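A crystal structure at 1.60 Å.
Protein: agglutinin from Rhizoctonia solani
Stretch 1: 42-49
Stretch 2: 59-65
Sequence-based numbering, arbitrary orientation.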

# COMPACT_ATOMS: atom_id res chain seq x y z
N GLY B 42 0.30 -23.07 -12.23
CA GLY B 42 -0.14 -24.02 -11.22
C GLY B 42 -0.81 -23.32 -10.06
O GLY B 42 -0.52 -22.15 -9.79
N ASP B 43 -1.70 -24.03 -9.37
CA ASP B 43 -2.38 -23.47 -8.20
C ASP B 43 -1.41 -23.13 -7.07
O ASP B 43 -1.71 -22.29 -6.22
N ASN B 44 -0.24 -23.77 -7.07
CA ASN B 44 0.76 -23.48 -6.04
C ASN B 44 1.42 -22.12 -6.25
O ASN B 44 2.22 -21.67 -5.42
N GLN B 45 1.08 -21.46 -7.36
CA GLN B 45 1.60 -20.15 -7.69
C GLN B 45 0.49 -19.10 -7.66
O GLN B 45 0.67 -17.99 -8.15
N LYS B 46 -0.64 -19.46 -7.06
CA LYS B 46 -1.76 -18.54 -6.91
C LYS B 46 -2.00 -18.27 -5.45
O LYS B 46 -1.95 -19.19 -4.62
N TRP B 47 -2.33 -17.01 -5.13
CA TRP B 47 -2.43 -16.58 -3.74
C TRP B 47 -3.69 -15.74 -3.47
O TRP B 47 -3.99 -14.79 -4.21
N ARG B 48 -4.41 -16.10 -2.41
CA ARG B 48 -5.62 -15.37 -2.05
C ARG B 48 -5.31 -14.20 -1.12
O ARG B 48 -4.75 -14.38 -0.04
N LEU B 49 -5.67 -13.00 -1.57
CA LEU B 49 -5.48 -11.79 -0.79
C LEU B 49 -6.79 -11.50 -0.06
O LEU B 49 -7.83 -11.38 -0.68
N THR B 59 -3.82 -11.16 4.71
CA THR B 59 -3.04 -12.39 4.63
C THR B 59 -3.00 -12.84 3.18
O THR B 59 -3.83 -12.41 2.36
N LEU B 60 -2.04 -13.70 2.87
CA LEU B 60 -1.96 -14.33 1.55
C LEU B 60 -2.04 -15.82 1.76
O LEU B 60 -1.24 -16.39 2.49
N GLN B 61 -3.04 -16.45 1.13
CA GLN B 61 -3.24 -17.89 1.28
C GLN B 61 -3.00 -18.65 -0.02
O GLN B 61 -3.53 -18.27 -1.07
N ASN B 62 -2.21 -19.71 0.03
CA ASN B 62 -1.94 -20.48 -1.18
C ASN B 62 -3.17 -21.23 -1.67
O ASN B 62 -3.86 -21.89 -0.89
N VAL B 63 -3.46 -21.14 -2.97
CA VAL B 63 -4.65 -21.78 -3.52
C VAL B 63 -4.55 -23.31 -3.42
O VAL B 63 -5.52 -23.99 -3.10
N LYS B 64 -3.36 -23.85 -3.66
CA LYS B 64 -3.21 -25.30 -3.66
C LYS B 64 -3.24 -25.92 -2.25
O LYS B 64 -3.99 -26.87 -2.00
N SER B 65 -2.45 -25.36 -1.34
CA SER B 65 -2.27 -25.93 -0.00
C SER B 65 -3.32 -25.53 1.04
O SER B 65 -3.59 -26.28 1.97

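Antiparallel strands pair through backbone bonds, and where the ladder ends a side chain can carry the link further. This agglutinin segment illustrates the principle. The shortest bond between the stretches runs from Arg48 N to Gln61 O, 2.7 Å and nearly linear, and its return partner, Gln61 N to Arg48 O, spans 2.9 Å. A third backbone bond, Val63 N to Lys46 O at 3.0 Å, extends the pairing toward the turn at 43-46.

Beyond that point the chain of stretch 1 folds into a short 3-10 segment, and Asn62 supplies the link. Its t rotamer, with chi2 near -99°, brings ND2 to Asn44 O, a hydrogen bond of 3.0 Å. The other half of the amide serves its own stretch: Asn62 OD1 accepts from Ser65 N at 3.1 Å and, weakly, from Lys64 N at 3.0 Å. One buried side chain thus ties the 3-10 segment to the strand while holding the helical bend that follows it. Lys64 N also makes a weak bond to Asp43 O, 3.4 Å long, so the backbones still meet at this end.

Water 1 works near the other end. It donates to Arg48 O at 2.8 Å and is hydrogen-bonded to Thr59 OG1, also at 2.8 Å, the threonine being in its p rotamer. The bridge gives Arg48 O a second donor besides Gln61 N, close to where Arg48 O and Thr59 O, both acceptors, lie 3.2 Å apart.

The packing follows from the alternation of a β-sheet. Trp47, Leu49, Leu60 and Asn62 share one face, and all four are buried. Trp47, in the m rotamer with chi2 of 88°, lays a face of its indole beside the Asn62 amide, with CH2 3.5 Å from ND2; the same amide nitrogen that bonds to Asn44 O is therefore also covered by the aromatic ring. Its NE1 is satisfied elsewhere in the structure. Leu60 (m, t) reaches across to Leu49 (t, p), whose CD1 lies 3.8 Å from Leu60 CD2, and the same CD2 is 4.4 Å from Trp47 CB.

Arg48 and Gln61 occupy the reverse face. Arg48 leaves the backbone as m and then extends through two t angles, so that its guanidinium travels along stretch 2 and has Val63 CG2 over one face, 3.9 Å from Arg48 CZ, while the closest approach is Arg48 NH2 to Val63 CG1 at 3.8 Å. Gln61, extended as t, t, brings OE1 near the edge of that group, but Arg48 NH1 remains 4.1 Å from Gln61 OE1.

Val63, in the t rotamer, points toward stretch 1 and fills the space beside the turn. Its CG2 sits 3.6 Å from Lys46 CB, and its CG1 3.7 Å from Asp43 CG, the latter side chain being m. At the exposed margin Asp43 CB and Lys64 CB approach to 3.8 Å, after which the lysine's end leads away.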

# COMPACT_ATOMS: atom_id res chain seq x y z
CB ASP B 43 -3.46 -24.42 -7.67
CG ASP B 43 -4.77 -24.35 -8.46
OD1 ASP B 43 -4.95 -23.43 -9.29
OD2 ASP B 43 -5.64 -25.22 -8.23
CB ASN B 44 1.84 -24.57 -5.97
CG ASN B 44 2.83 -24.49 -7.10
OD1 ASN B 44 2.46 -24.52 -8.27
ND2 ASN B 44 4.11 -24.35 -6.76
CB GLN B 45 2.27 -20.17 -9.06
CG GLN B 45 3.60 -20.92 -9.09
CD GLN B 45 4.24 -20.90 -10.47
OE1 GLN B 45 3.61 -20.52 -11.46
NE2 GLN B 45 5.50 -21.31 -10.54
CB LYS B 46 -3.04 -19.14 -7.49
CG LYS B 46 -3.27 -18.86 -8.95
CD LYS B 46 -2.41 -19.69 -9.84
CE LYS B 46 -3.21 -20.16 -11.04
NZ LYS B 46 -2.44 -20.02 -12.31
CB TRP B 47 -1.20 -15.76 -3.36
CG TRP B 47 0.08 -16.49 -3.61
CD1 TRP B 47 0.81 -16.52 -4.76
CD2 TRP B 47 0.77 -17.31 -2.67
NE1 TRP B 47 1.92 -17.30 -4.60
CE2 TRP B 47 1.92 -17.80 -3.32
CE3 TRP B 47 0.53 -17.68 -1.34
CZ2 TRP B 47 2.82 -18.64 -2.69
CZ3 TRP B 47 1.43 -18.51 -0.72
CH2 TRP B 47 2.57 -18.98 -1.39
CB ARG B 48 -6.64 -16.30 -1.41
CG ARG B 48 -6.99 -17.50 -2.27
CD ARG B 48 -8.37 -18.02 -1.94
NE ARG B 48 -8.79 -19.02 -2.91
CZ ARG B 48 -8.57 -20.32 -2.75
NH1 ARG B 48 -7.94 -20.74 -1.66
NH2 ARG B 48 -8.97 -21.18 -3.66
CB LEU B 49 -5.11 -10.62 -1.72
CG LEU B 49 -5.01 -9.23 -1.08
CD1 LEU B 49 -3.77 -9.17 -0.19
CD2 LEU B 49 -4.95 -8.15 -2.15
CB THR B 59 -3.63 -13.52 5.48
OG1 THR B 59 -4.98 -13.76 5.08
CG2 THR B 59 -3.61 -13.16 6.96
CB LEU B 60 -0.64 -13.96 0.86
CG LEU B 60 -0.52 -12.52 0.36
CD1 LEU B 60 0.87 -12.29 -0.21
CD2 LEU B 60 -1.60 -12.23 -0.69
CB GLN B 61 -4.66 -18.16 1.80
CG GLN B 61 -4.95 -19.62 2.04
CD GLN B 61 -6.40 -19.85 2.45
OE1 GLN B 61 -7.29 -19.08 2.08
NE2 GLN B 61 -6.63 -20.90 3.23
CB ASN B 62 -0.76 -21.44 -0.97
CG ASN B 62 -0.27 -22.04 -2.28
OD1 ASN B 62 -0.61 -23.17 -2.64
ND2 ASN B 62 0.55 -21.27 -3.00
CB VAL B 63 -4.92 -21.32 -4.97
CG1 VAL B 63 -5.89 -22.26 -5.66
CG2 VAL B 63 -5.45 -19.89 -4.98
CB LYS B 64 -1.94 -25.71 -4.40
CG LYS B 64 -1.80 -27.22 -4.59
CD LYS B 64 -1.19 -27.53 -5.94
CE LYS B 64 -1.28 -29.02 -6.29
NZ LYS B 64 -0.18 -29.81 -5.67
CB SER B 65 -0.89 -25.57 0.53
OG SER B 65 -0.79 -24.16 0.76
O HOH W 1 -5.55 -14.83 2.60